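Local coordinates for alpha-catenin-like protein hmp-1 (Caenorhabditis elegans, PDB 5H5M) that binds beta-catenin and actin filaments as part of the cadherin-catenin complex of adherens junctions, and is required for cell migration and shape change during embryonic body enclosure and elongation, at residues 243-248 / 361-366; 289-294 / 316-321; 293-298 / 309-314; 323-328 / 353-358. All blocks are in the same frame, centred on the assembly; numbering follows the deposited sequence.

Contact 1 of 4, residues 243-248 / 361-366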
loop_
_atom_site.group_PDB
_atom_site.type_symbol
_atom_site.label_atom_id
_atom_site.label_comp_id
_atom_site.label_asym_id
_atom_site.label_seq_id
_atom_site.Cartn_x
_atom_site.Cartn_y
_atom_site.Cartn_z
ATOM N N VAL A 243 5.384 -3.844 -4.864
ATOM C CA VAL A 243 3.945 -3.652 -4.999
ATOM C C VAL A 243 3.639 -2.464 -5.916
ATOM O O VAL A 243 2.746 -2.541 -6.759
ATOM C CB VAL A 243 3.275 -3.445 -3.623
ATOM C CG1 VAL A 243 1.846 -2.954 -3.781
ATOM C CG2 VAL A 243 3.312 -4.735 -2.814
ATOM N N SER A 244 4.391 -1.377 -5.757
ATOM C CA SER A 244 4.229 -0.203 -6.615
ATOM C C SER A 244 4.391 -0.573 -8.084
ATOM O O SER A 244 3.587 -0.174 -8.927
ATOM C CB SER A 244 5.233 0.891 -6.247
ATOM O OG SER A 244 4.903 1.498 -5.011
ATOM N N GLU A 245 5.429 -1.347 -8.379
ATOM C CA GLU A 245 5.688 -1.787 -9.744
ATOM C C GLU A 245 4.551 -2.666 -10.264
ATOM O O GLU A 245 4.108 -2.511 -11.399
ATOM C CB GLU A 245 7.018 -2.539 -9.813
ATOM C CG GLU A 245 7.395 -3.027 -11.194
ATOM C CD GLU A 245 8.688 -3.821 -11.191
ATOM O OE1 GLU A 245 9.617 -3.447 -10.441
ATOM O OE2 GLU A 245 8.773 -4.822 -11.933
ATOM N N ALA A 246 4.076 -3.579 -9.424
ATOM C CA ALA A 246 2.988 -4.469 -9.802
ATOM C C ALA A 246 1.685 -3.697 -9.999
ATOM O O ALA A 246 0.884 -4.026 -10.870
ATOM C CB ALA A 246 2.806 -5.562 -8.752
ATOM N N HIS A 247 1.477 -2.668 -9.183
ATOM C CA HIS A 247 0.251 -1.884 -9.255
ATOM C C HIS A 247 0.232 -0.984 -10.492
ATOM O O HIS A 247 -0.825 -0.746 -11.075
ATOM C CB HIS A 247 0.074 -1.054 -7.983
ATOM C CG HIS A 247 -0.445 -1.839 -6.817
ATOM N ND1 HIS A 247 -0.843 -1.249 -5.639
ATOM C CD2 HIS A 247 -0.637 -3.172 -6.659
ATOM C CE1 HIS A 247 -1.261 -2.185 -4.800
ATOM N NE2 HIS A 247 -1.142 -3.357 -5.394
ATOM N N ILE A 248 1.401 -0.486 -10.885
ATOM C CA ILE A 248 1.531 0.307 -12.104
ATOM C C ILE A 248 1.137 -0.529 -13.324
ATOM O O ILE A 248 0.505 -0.028 -14.258
ATOM C CB ILE A 248 2.971 0.851 -12.269
ATOM C CG1 ILE A 248 3.232 1.971 -11.260
ATOM C CG2 ILE A 248 3.198 1.375 -13.673
ATOM C CD1 ILE A 248 4.663 2.452 -11.235
ATOM N N LEU A 361 7.334 4.093 -20.070
ATOM C CA LEU A 361 8.148 5.211 -19.591
ATOM C C LEU A 361 8.291 5.179 -18.071
ATOM O O LEU A 361 9.399 5.167 -17.535
ATOM C CB LEU A 361 7.531 6.547 -20.012
ATOM C CG LEU A 361 8.035 7.334 -21.222
ATOM C CD1 LEU A 361 8.363 6.427 -22.388
ATOM C CD2 LEU A 361 6.986 8.364 -21.620
ATOM N N VAL A 362 7.152 5.172 -17.388
ATOM C CA VAL A 362 7.119 5.157 -15.932
ATOM C C VAL A 362 7.638 3.835 -15.369
ATOM O O VAL A 362 8.449 3.817 -14.442
ATOM C CB VAL A 362 5.687 5.405 -15.409
ATOM C CG1 VAL A 362 5.629 5.247 -13.897
ATOM C CG2 VAL A 362 5.196 6.786 -15.827
ATOM N N HIS A 363 7.174 2.734 -15.950
ATOM C CA HIS A 363 7.457 1.392 -15.445
ATOM C C HIS A 363 8.943 1.022 -15.520
ATOM O O HIS A 363 9.510 0.527 -14.543
ATOM C CB HIS A 363 6.617 0.367 -16.217
ATOM C CG HIS A 363 6.625 -1.002 -15.614
ATOM N ND1 HIS A 363 7.128 -2.103 -16.274
ATOM C CD2 HIS A 363 6.188 -1.453 -14.414
ATOM C CE1 HIS A 363 7.001 -3.171 -15.508
ATOM N NE2 HIS A 363 6.434 -2.803 -14.373
ATOM N N ASP A 364 9.564 1.255 -16.675
ATOM C CA ASP A 364 10.997 1.010 -16.846
ATOM C C ASP A 364 11.822 1.832 -15.864
ATOM O O ASP A 364 12.805 1.345 -15.296
ATOM C CB ASP A 364 11.449 1.336 -18.272
ATOM C CG ASP A 364 11.159 0.217 -19.257
ATOM O OD1 ASP A 364 10.888 -0.921 -18.819
ATOM O OD2 ASP A 364 11.217 0.475 -20.476
ATOM N N ALA A 365 11.420 3.086 -15.680
ATOM C CA ALA A 365 12.132 3.993 -14.791
ATOM C C ALA A 365 12.063 3.497 -13.348
ATOM O O ALA A 365 13.021 3.637 -12.590
ATOM C CB ALA A 365 11.570 5.398 -14.904
ATOM N N VAL A 366 10.930 2.911 -12.976
ATOM C CA VAL A 366 10.785 2.322 -11.651
ATOM C C VAL A 366 11.720 1.127 -11.498
ATOM O O VAL A 366 12.357 0.961 -10.457
ATOM C CB VAL A 366 9.326 1.894 -11.376
ATOM C CG1 VAL A 366 9.242 1.019 -10.135
ATOM C CG2 VAL A 366 8.445 3.124 -11.210
#
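Glu-245 lays its aliphatic stem against the imidazole of His-363, with CG of Glu-245 3.3 Å from NE2 of His-363. The glutamate crosses the histidine at about a right angle, and its carboxylate plane stands 82° from the ring plane. This is an oblique contact made by a methylene. CG is anti to the backbone N (chi1 -179°), which sets it beside the ring; the chain runs on extended, and OE1 forms a salt bridge with Arg-370, further along helix 345-374. An alanine in place of Glu-245 would probably leave Arg-370 without this charged mate and His-363 with more freedom to turn, because the CG packed against NE2 and the acceptor carboxylate are gone.

The apolar part of the interface is centred on Ile-248, whose CB is directed at the opposing helix. Its CD1 tip rests against two valines one turn apart, 3.8 Å from CG2 of Val-366 and 4.0 Å from CG1 of Val-362. The other branch, CG2 of Ile-248, meets CD2 of His-363 at 4.2 Å, which joins the valine patch to the Glu-His pair.

No hydrogen bond runs between the segments. Val-362 also touches Ile-283 and Ala-287 of helix 276-300 and Phe-325 of helix 305-339, consistent with a place facing the interior. Local axes 10.2 Å apart and inclined at 162° show an antiparallel helix pair, here part of a four-helix bundle in the M domain of this vinculin/alpha-catenin family member.

Contact 2 of 4, residues 289-294 / 316-321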
loop_
_atom_site.group_PDB
_atom_site.type_symbol
_atom_site.label_atom_id
_atom_site.label_comp_id
_atom_site.label_asym_id
_atom_site.label_seq_id
_atom_site.Cartn_x
_atom_site.Cartn_y
_atom_site.Cartn_z
ATOM N N ARG A 289 5.075 8.789 -5.440
ATOM C CA ARG A 289 5.275 8.195 -4.121
ATOM C C ARG A 289 6.584 7.407 -4.081
ATOM O O ARG A 289 7.323 7.468 -3.099
ATOM C CB ARG A 289 4.093 7.295 -3.751
ATOM C CG ARG A 289 2.896 8.051 -3.205
ATOM C CD ARG A 289 3.136 8.472 -1.756
ATOM N NE ARG A 289 3.041 7.330 -0.849
ATOM C CZ ARG A 289 3.769 7.179 0.253
ATOM N NH1 ARG A 289 4.666 8.094 0.601
ATOM N NH2 ARG A 289 3.607 6.100 1.005
ATOM N N VAL A 290 6.864 6.678 -5.157
ATOM C CA VAL A 290 8.122 5.951 -5.299
ATOM C C VAL A 290 9.311 6.910 -5.214
ATOM O O VAL A 290 10.304 6.625 -4.546
ATOM C CB VAL A 290 8.175 5.170 -6.634
ATOM C CG1 VAL A 290 9.608 4.753 -6.975
ATOM C CG2 VAL A 290 7.261 3.963 -6.578
ATOM N N CYS A 291 9.199 8.057 -5.877
ATOM C CA CYS A 291 10.244 9.077 -5.816
ATOM C C CYS A 291 10.451 9.590 -4.393
ATOM O O CYS A 291 11.587 9.695 -3.926
ATOM C CB CYS A 291 9.915 10.249 -6.747
ATOM S SG CYS A 291 9.954 9.836 -8.511
ATOM N N ASP A 292 9.354 9.909 -3.710
ATOM C CA ASP A 292 9.418 10.414 -2.336
ATOM C C ASP A 292 10.103 9.434 -1.390
ATOM O O ASP A 292 10.986 9.808 -0.617
ATOM C CB ASP A 292 8.017 10.718 -1.805
ATOM C CG ASP A 292 7.405 11.947 -2.438
ATOM O OD1 ASP A 292 8.162 12.772 -2.991
ATOM O OD2 ASP A 292 6.165 12.091 -2.375
ATOM N N VAL A 293 9.686 8.175 -1.465
ATOM C CA VAL A 293 10.125 7.148 -0.531
ATOM C C VAL A 293 11.586 6.756 -0.749
ATOM O O VAL A 293 12.317 6.502 0.207
ATOM C CB VAL A 293 9.214 5.901 -0.637
ATOM C CG1 VAL A 293 9.781 4.737 0.144
ATOM C CG2 VAL A 293 7.813 6.233 -0.139
ATOM N N VAL A 294 12.021 6.726 -2.002
ATOM C CA VAL A 294 13.397 6.346 -2.300
ATOM C C VAL A 294 14.355 7.503 -2.015
ATOM O O VAL A 294 15.449 7.292 -1.486
ATOM C CB VAL A 294 13.558 5.877 -3.760
ATOM C CG1 VAL A 294 14.996 5.517 -4.038
ATOM C CG2 VAL A 294 12.666 4.675 -4.031
ATOM N N ILE A 316 15.183 11.057 -12.838
ATOM C CA ILE A 316 14.737 10.781 -14.198
ATOM C C ILE A 316 13.237 10.503 -14.235
ATOM O O ILE A 316 12.513 11.042 -15.075
ATOM C CB ILE A 316 15.500 9.586 -14.801
ATOM C CG1 ILE A 316 16.974 9.946 -14.994
ATOM C CG2 ILE A 316 14.877 9.157 -16.126
ATOM C CD1 ILE A 316 17.792 8.850 -15.640
ATOM N N LEU A 317 12.775 9.660 -13.318
ATOM C CA LEU A 317 11.352 9.378 -13.187
ATOM C C LEU A 317 10.572 10.650 -12.875
ATOM O O LEU A 317 9.612 10.984 -13.567
ATOM C CB LEU A 317 11.109 8.337 -12.093
ATOM C CG LEU A 317 9.645 7.971 -11.837
ATOM C CD1 LEU A 317 9.012 7.381 -13.090
ATOM C CD2 LEU A 317 9.517 7.009 -10.656
ATOM N N LYS A 318 11.007 11.364 -11.843
ATOM C CA LYS A 318 10.276 12.521 -11.340
ATOM C C LYS A 318 10.260 13.721 -12.286
ATOM O O LYS A 318 9.209 14.320 -12.502
ATOM C CB LYS A 318 10.848 12.957 -9.988
ATOM C CG LYS A 318 10.140 14.165 -9.394
ATOM C CD LYS A 318 10.302 14.225 -7.888
ATOM C CE LYS A 318 9.450 15.334 -7.288
ATOM N NZ LYS A 318 9.570 15.378 -5.804
ATOM N N THR A 319 11.414 14.076 -12.845
ATOM C CA THR A 319 11.520 15.310 -13.621
ATOM C C THR A 319 11.390 15.108 -15.132
ATOM O O THR A 319 11.301 16.082 -15.881
ATOM C CB THR A 319 12.859 16.036 -13.347
ATOM O OG1 THR A 319 13.937 15.315 -13.958
ATOM C CG2 THR A 319 13.109 16.153 -11.852
ATOM N N GLN A 320 11.383 13.856 -15.584
ATOM C CA GLN A 320 11.255 13.579 -17.016
ATOM C C GLN A 320 10.110 12.623 -17.350
ATOM O O GLN A 320 9.163 13.000 -18.042
ATOM C CB GLN A 320 12.561 13.009 -17.579
ATOM C CG GLN A 320 13.731 13.979 -17.589
ATOM C CD GLN A 320 14.988 13.359 -18.169
ATOM O OE1 GLN A 320 14.994 12.191 -18.555
ATOM N NE2 GLN A 320 16.060 14.137 -18.228
ATOM N N ARG A 321 10.205 11.387 -16.864
ATOM C CA ARG A 321 9.278 10.329 -17.264
ATOM C C ARG A 321 7.827 10.628 -16.884
ATOM O O ARG A 321 6.914 10.386 -17.675
ATOM C CB ARG A 321 9.708 8.991 -16.655
ATOM C CG ARG A 321 11.105 8.538 -17.072
ATOM C CD ARG A 321 11.193 8.288 -18.569
ATOM N NE ARG A 321 12.547 7.949 -18.997
ATOM C CZ ARG A 321 13.383 8.807 -19.577
ATOM N NH1 ARG A 321 13.003 10.058 -19.803
ATOM N NH2 ARG A 321 14.599 8.417 -19.937
HETATM O O HOH W 1 7.012 13.721 -5.629
#
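The helical segments 289-294 and 316-321 run in roughly opposite directions, their local axes inclined at 144° with a closest approach of 9.7 Å. The CA atoms of Cys-291 and Lys-318 form the nearest pair, 6.5 Å apart. Both segments belong to consecutive helices, 276-300 and 305-339, of an antiparallel four-helix bundle. The second segment is not regular: residues 317-321 widen into a pi-type turn, in which N of Arg-321 bonds to O of Ile-316 at 2.9 Å, one residue further back than an alpha-helix would choose.

Cys-291 carries the buried part of the contact. Its SG, anti to the carbonyl carbon (chi1 -67°), points across the interface into the angle between two successive residues. On one of them it touches CD2 of Leu-317 at 3.6 Å; on the other it rests against the CB methylene of Lys-318. Val-290 adds only a looser approach of its CG1 to CD2 of Leu-317, 4.3 Å. Leu-317 also touches Ala-365 and Ile-369 of helix 345-374, and Val-290 touches Leu-241 and Ser-244 of helix 237-260, so this row of side chains faces the bundle interior.

The exposed margin is polar. Lys-318 leaves its helix with CG anti to the backbone N (chi1 180°), and the extended chain crosses Asp-292 at about a right angle. The charged ends stay beyond salt-bridge range, and a water links them instead, donating to OD1 of Asp-292 at 3.0 Å and accepting from NZ of Lys-318 at 3.1 Å.

Contact 3 of 4, residues 293-298 / 309-314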
loop_
_atom_site.group_PDB
_atom_site.type_symbol
_atom_site.label_atom_id
_atom_site.label_comp_id
_atom_site.label_asym_id
_atom_site.label_seq_id
_atom_site.Cartn_x
_atom_site.Cartn_y
_atom_site.Cartn_z
ATOM N N VAL A 293 9.686 8.175 -1.465
ATOM C CA VAL A 293 10.125 7.148 -0.531
ATOM C C VAL A 293 11.586 6.756 -0.749
ATOM O O VAL A 293 12.317 6.502 0.207
ATOM C CB VAL A 293 9.214 5.901 -0.637
ATOM C CG1 VAL A 293 9.781 4.737 0.144
ATOM C CG2 VAL A 293 7.813 6.233 -0.139
ATOM N N VAL A 294 12.021 6.726 -2.002
ATOM C CA VAL A 294 13.397 6.346 -2.300
ATOM C C VAL A 294 14.355 7.503 -2.015
ATOM O O VAL A 294 15.449 7.292 -1.486
ATOM C CB VAL A 294 13.558 5.877 -3.760
ATOM C CG1 VAL A 294 14.996 5.517 -4.038
ATOM C CG2 VAL A 294 12.666 4.675 -4.031
ATOM N N ASP A 295 13.938 8.720 -2.355
ATOM C CA ASP A 295 14.726 9.915 -2.051
ATOM C C ASP A 295 14.973 10.061 -0.549
ATOM O O ASP A 295 16.094 10.347 -0.118
ATOM C CB ASP A 295 14.032 11.173 -2.585
ATOM C CG ASP A 295 14.483 11.539 -3.988
ATOM O OD1 ASP A 295 14.034 12.583 -4.507
ATOM O OD2 ASP A 295 15.296 10.789 -4.568
ATOM N N ALA A 296 13.925 9.864 0.243
ATOM C CA ALA A 296 14.045 9.945 1.695
ATOM C C ALA A 296 14.984 8.865 2.228
ATOM O O ALA A 296 15.802 9.127 3.107
ATOM C CB ALA A 296 12.674 9.830 2.351
ATOM N N GLU A 297 14.870 7.657 1.681
ATOM C CA GLU A 297 15.716 6.536 2.090
ATOM C C GLU A 297 17.199 6.828 1.868
ATOM O O GLU A 297 18.039 6.476 2.692
ATOM C CB GLU A 297 15.317 5.267 1.335
ATOM C CG GLU A 297 16.053 4.014 1.783
ATOM C CD GLU A 297 15.353 3.289 2.920
ATOM O OE1 GLU A 297 14.317 3.795 3.404
ATOM O OE2 GLU A 297 15.836 2.208 3.322
ATOM N N MET A 298 17.510 7.478 0.753
ATOM C CA MET A 298 18.890 7.815 0.415
ATOM C C MET A 298 19.432 8.980 1.245
ATOM O O MET A 298 20.598 8.973 1.638
ATOM C CB MET A 298 19.001 8.141 -1.077
ATOM C CG MET A 298 18.660 6.975 -2.014
ATOM S SD MET A 298 19.743 5.530 -1.864
ATOM C CE MET A 298 18.828 4.514 -0.706
ATOM N N THR A 309 23.823 7.911 -7.359
ATOM C CA THR A 309 23.411 7.106 -8.507
ATOM C C THR A 309 21.925 6.759 -8.426
ATOM O O THR A 309 21.218 6.755 -9.435
ATOM C CB THR A 309 24.240 5.807 -8.608
ATOM O OG1 THR A 309 25.628 6.133 -8.749
ATOM C CG2 THR A 309 23.810 4.983 -9.806
ATOM N N VAL A 310 21.451 6.483 -7.216
ATOM C CA VAL A 310 20.048 6.153 -7.002
ATOM C C VAL A 310 19.161 7.394 -7.126
ATOM O O VAL A 310 18.115 7.351 -7.771
ATOM C CB VAL A 310 19.836 5.498 -5.621
ATOM C CG1 VAL A 310 18.359 5.391 -5.299
ATOM C CG2 VAL A 310 20.499 4.125 -5.579
ATOM N N LYS A 311 19.587 8.499 -6.520
ATOM C CA LYS A 311 18.842 9.755 -6.612
ATOM C C LYS A 311 18.772 10.244 -8.057
ATOM O O LYS A 311 17.790 10.868 -8.463
ATOM C CB LYS A 311 19.471 10.828 -5.720
ATOM C CG LYS A 311 19.403 10.510 -4.229
ATOM C CD LYS A 311 18.489 11.459 -3.472
ATOM C CE LYS A 311 19.086 12.848 -3.380
ATOM N NZ LYS A 311 18.289 13.733 -2.487
ATOM N N GLN A 312 19.813 9.952 -8.829
ATOM C CA GLN A 312 19.838 10.298 -10.244
ATOM C C GLN A 312 18.757 9.536 -11.014
ATOM O O GLN A 312 18.052 10.108 -11.848
ATOM C CB GLN A 312 21.214 10.007 -10.843
ATOM C CG GLN A 312 21.333 10.370 -12.312
ATOM C CD GLN A 312 21.153 11.855 -12.556
ATOM O OE1 GLN A 312 21.849 12.681 -11.964
ATOM N NE2 GLN A 312 20.214 12.203 -13.429
ATOM N N ALA A 313 18.633 8.245 -10.728
ATOM C CA ALA A 313 17.615 7.419 -11.364
ATOM C C ALA A 313 16.219 7.901 -10.979
ATOM O O ALA A 313 15.305 7.919 -11.808
ATOM C CB ALA A 313 17.802 5.957 -10.984
ATOM N N VAL A 314 16.066 8.298 -9.719
ATOM C CA VAL A 314 14.804 8.842 -9.225
ATOM C C VAL A 314 14.464 10.157 -9.921
ATOM O O VAL A 314 13.315 10.397 -10.298
ATOM C CB VAL A 314 14.852 9.069 -7.703
ATOM C CG1 VAL A 314 13.640 9.866 -7.238
ATOM C CG2 VAL A 314 14.939 7.735 -6.974
HETATM O O HOH W 2 16.036 12.438 -6.766
#
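Val-294 pushes one methyl, CG1, into the hollow between two valines a turn apart on the facing helix. It lies 3.6 Å from CG1 of Val-310, and CG2 of Val-314 is at 3.7 Å. The side chains of Val-294 and Val-310 cross at about a right angle, whereas Val-314 is approached obliquely. These bumps belong to an antiparallel helix pair of a four-helix bundle, with local axes 9.7 Å apart and inclined at 162°.

One turn further on, Met-298 supplies a more curved bump. Its chain bends at chi2 (-62°) and again at chi3, and the bent thioether lies against the isopropyl group of Val-310: SD of Met-298 is 3.7 Å from CG1 of Val-310, and CG of the methionine is equally close to that methyl. CG1 of Val-310 thus touches both the methyl of Val-294 and the thioether of Met-298, which come to it from directions about a right angle apart. Leu-373 of helix 345-374 touches both Met-298 and Val-310, placing this side of the interface against the bundle interior.

The other flank carries a carboxylate flanked by apolar groups. A water 2.8 Å from OD2 of Asp-295 also lies within hydrogen-bonding distance of the backbone O of Lys-311. Asp-295 crosses Lys-311 at about a right angle, and its OD2 comes to 3.4 Å from CD of Lys-311. The lysine bends at chi2 and chi3 and takes its ammonium to a salt bridge with Asp-299, so its methylenes, rather than its charge, meet the carboxylate. The second apolar neighbour is Val-314, whose CG1 methyl lies 3.3 Å from the same OD2 of Asp-295.

Contact 4 of 4, residues 323-328 / 353-358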
loop_
_atom_site.group_PDB
_atom_site.type_symbol
_atom_site.label_atom_id
_atom_site.label_comp_id
_atom_site.label_asym_id
_atom_site.label_seq_id
_atom_site.Cartn_x
_atom_site.Cartn_y
_atom_site.Cartn_z
ATOM N N ASP A 323 6.310 13.581 -16.427
ATOM C CA ASP A 323 5.765 14.630 -17.285
ATOM C C ASP A 323 5.491 14.131 -18.700
ATOM O O ASP A 323 4.430 14.397 -19.265
ATOM C CB ASP A 323 6.714 15.830 -17.333
ATOM C CG ASP A 323 6.726 16.615 -16.038
ATOM O OD1 ASP A 323 5.703 16.585 -15.319
ATOM O OD2 ASP A 323 7.751 17.266 -15.744
ATOM N N GLN A 324 6.453 13.413 -19.270
ATOM C CA GLN A 324 6.306 12.857 -20.613
ATOM C C GLN A 324 5.130 11.886 -20.684
ATOM O O GLN A 324 4.414 11.839 -21.683
ATOM C CB GLN A 324 7.593 12.149 -21.048
ATOM C CG GLN A 324 8.797 13.065 -21.183
ATOM C CD GLN A 324 10.094 12.300 -21.381
ATOM O OE1 GLN A 324 10.096 11.071 -21.477
ATOM N NE2 GLN A 324 11.205 13.025 -21.444
ATOM N N PHE A 325 4.939 11.112 -19.620
ATOM C CA PHE A 325 3.822 10.179 -19.543
ATOM C C PHE A 325 2.488 10.914 -19.453
ATOM O O PHE A 325 1.550 10.605 -20.188
ATOM C CB PHE A 325 3.981 9.245 -18.343
ATOM C CG PHE A 325 2.723 8.512 -17.979
ATOM C CD1 PHE A 325 2.262 7.467 -18.767
ATOM C CD2 PHE A 325 1.996 8.871 -16.857
ATOM C CE1 PHE A 325 1.098 6.792 -18.439
ATOM C CE2 PHE A 325 0.828 8.199 -16.523
ATOM C CZ PHE A 325 0.382 7.159 -17.313
ATOM N N ALA A 326 2.414 11.887 -18.548
ATOM C CA ALA A 326 1.192 12.652 -18.329
ATOM C C ALA A 326 0.764 13.384 -19.593
ATOM O O ALA A 326 -0.425 13.512 -19.876
ATOM C CB ALA A 326 1.382 13.638 -17.187
ATOM N N GLU A 327 1.744 13.859 -20.353
ATOM C CA GLU A 327 1.475 14.603 -21.574
ATOM C C GLU A 327 0.838 13.710 -22.636
ATOM O O GLU A 327 -0.181 14.067 -23.230
ATOM C CB GLU A 327 2.767 15.226 -22.104
ATOM C CG GLU A 327 2.577 16.112 -23.321
ATOM C CD GLU A 327 3.873 16.767 -23.776
ATOM O OE1 GLU A 327 4.369 16.416 -24.868
ATOM O OE2 GLU A 327 4.392 17.633 -23.037
ATOM N N ARG A 328 1.434 12.543 -22.859
ATOM C CA ARG A 328 0.938 11.605 -23.860
ATOM C C ARG A 328 -0.391 10.979 -23.448
ATOM O O ARG A 328 -1.277 10.783 -24.281
ATOM C CB ARG A 328 1.974 10.514 -24.121
ATOM C CG ARG A 328 3.270 11.029 -24.724
ATOM C CD ARG A 328 4.345 9.956 -24.729
ATOM N NE ARG A 328 4.044 8.868 -25.653
ATOM C CZ ARG A 328 4.836 7.818 -25.849
ATOM N NH1 ARG A 328 5.977 7.712 -25.179
ATOM N NH2 ARG A 328 4.489 6.874 -26.713
ATOM N N ASN A 353 -1.588 0.445 -27.818
ATOM C CA ASN A 353 -0.139 0.381 -27.910
ATOM C C ASN A 353 0.520 1.688 -27.466
ATOM O O ASN A 353 1.551 1.670 -26.796
ATOM C CB ASN A 353 0.285 0.030 -29.339
ATOM C CG ASN A 353 0.106 -1.446 -29.655
ATOM O OD1 ASN A 353 0.288 -2.305 -28.790
ATOM N ND2 ASN A 353 -0.251 -1.747 -30.897
ATOM N N GLU A 354 -0.078 2.817 -27.835
ATOM C CA GLU A 354 0.439 4.119 -27.418
ATOM C C GLU A 354 0.385 4.282 -25.903
ATOM O O GLU A 354 1.282 4.872 -25.302
ATOM C CB GLU A 354 -0.337 5.253 -28.095
ATOM C CG GLU A 354 -0.026 6.654 -27.559
ATOM C CD GLU A 354 1.439 7.056 -27.694
ATOM O OE1 GLU A 354 2.179 6.428 -28.483
ATOM O OE2 GLU A 354 1.848 8.017 -27.010
ATOM N N PHE A 355 -0.666 3.749 -25.288
ATOM C CA PHE A 355 -0.802 3.805 -23.841
ATOM C C PHE A 355 0.222 2.899 -23.163
ATOM O O PHE A 355 0.819 3.276 -22.157
ATOM C CB PHE A 355 -2.217 3.411 -23.417
ATOM C CG PHE A 355 -2.506 3.667 -21.966
ATOM C CD1 PHE A 355 -2.462 4.954 -21.456
ATOM C CD2 PHE A 355 -2.827 2.625 -21.115
ATOM C CE1 PHE A 355 -2.731 5.198 -20.121
ATOM C CE2 PHE A 355 -3.096 2.863 -19.779
ATOM C CZ PHE A 355 -3.050 4.153 -19.282
ATOM N N ILE A 356 0.416 1.708 -23.724
ATOM C CA ILE A 356 1.399 0.757 -23.210
ATOM C C ILE A 356 2.810 1.331 -23.273
ATOM O O ILE A 356 3.569 1.243 -22.307
ATOM C CB ILE A 356 1.355 -0.578 -23.989
ATOM C CG1 ILE A 356 0.111 -1.379 -23.604
ATOM C CG2 ILE A 356 2.605 -1.408 -23.722
ATOM C CD1 ILE A 356 -0.029 -2.689 -24.363
ATOM N N ASN A 357 3.156 1.922 -24.412
ATOM C CA ASN A 357 4.467 2.542 -24.575
ATOM C C ASN A 357 4.655 3.724 -23.634
ATOM O O ASN A 357 5.759 3.971 -23.156
ATOM C CB ASN A 357 4.679 2.992 -26.023
ATOM C CG ASN A 357 4.773 1.826 -26.986
ATOM O OD1 ASN A 357 5.151 0.719 -26.603
ATOM N ND2 ASN A 357 4.429 2.069 -28.245
ATOM N N ALA A 358 3.573 4.450 -23.366
ATOM C CA ALA A 358 3.627 5.574 -22.438
ATOM C C ALA A 358 3.821 5.090 -21.002
ATOM O O ALA A 358 4.626 5.645 -20.260
ATOM C CB ALA A 358 2.371 6.417 -22.549
HETATM O O HOH W 3 -0.479 10.025 -26.648
#
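OE2 of Glu-354 is gripped by two nitrogens of Arg-328 and by a water. The shortest of these bonds comes from NE of Arg-328, 2.7 Å from OE2, with an N-H...O angle of 148°. NH2 of Arg-328 adds a weak bond to OE2 and a sounder one to OE1 of Glu-354, the latter 2.9 Å long. The result is a side-on, two-nitrogen salt bridge across an antiparallel helix pair of the four-helix bundle. Both bonds from NE to OE2 and from NH2 to OE1 meet the syn side of the carboxylate and stay close to the guanidinium plane, although the two groups are twisted 43° against each other. The bend of Glu-354 at chi2 (59°) helps bring its carboxylate round to the arginine. The water donates to OE2 at 3.1 Å and also to the backbone O of Arg-328, tying the carboxylate to the helix that bears its partner.

CA of Ala-358 lies over the centre of one guanidinium face of Arg-328, 4.2 Å from its plane. An alanine in place of Arg-328, lacking the guanidinium that packs over CA of Ala-358, would probably leave the Glu-354 carboxylate without its ionic partner and freer to turn.

The rest of the contact is made by Phe-325, which also touches Ala-280 and Ile-283 of helix 276-300. It approaches CE1 of Phe-355 obliquely through its own CE1, at 4.5 Å. Its ring meets Ala-358 more closely: CD1 of Phe-325 is 3.9 Å from the CB methyl and 3.3 Å from the carbonyl O of Ala-358.

Four helices account for all the contacts. Contact 1 joins 237-260 to 345-374, contacts 2 and 3 both join 276-300 to 305-339, and contact 4 joins 305-339 to 345-374. Contacts 2 and 3 overlap at Val-293 and Val-294, their centres 8 Å apart. Contact 1 touches contact 2 through Ala-365 CB and Leu-317 CD1 (3.7 Å), and contact 4 through Val-362 CG2 and Phe-325 CG (3.7 Å). Contacts 1 to 3 are buried and have no direct hydrogen bond across them: contact 1 pairs a valine-isoleucine patch with a glutamate-histidine contact, while contacts 2 and 3 use aliphatic and sulfur groups with water at the polar edge. Contact 4, only partly buried, has a direct salt bridge.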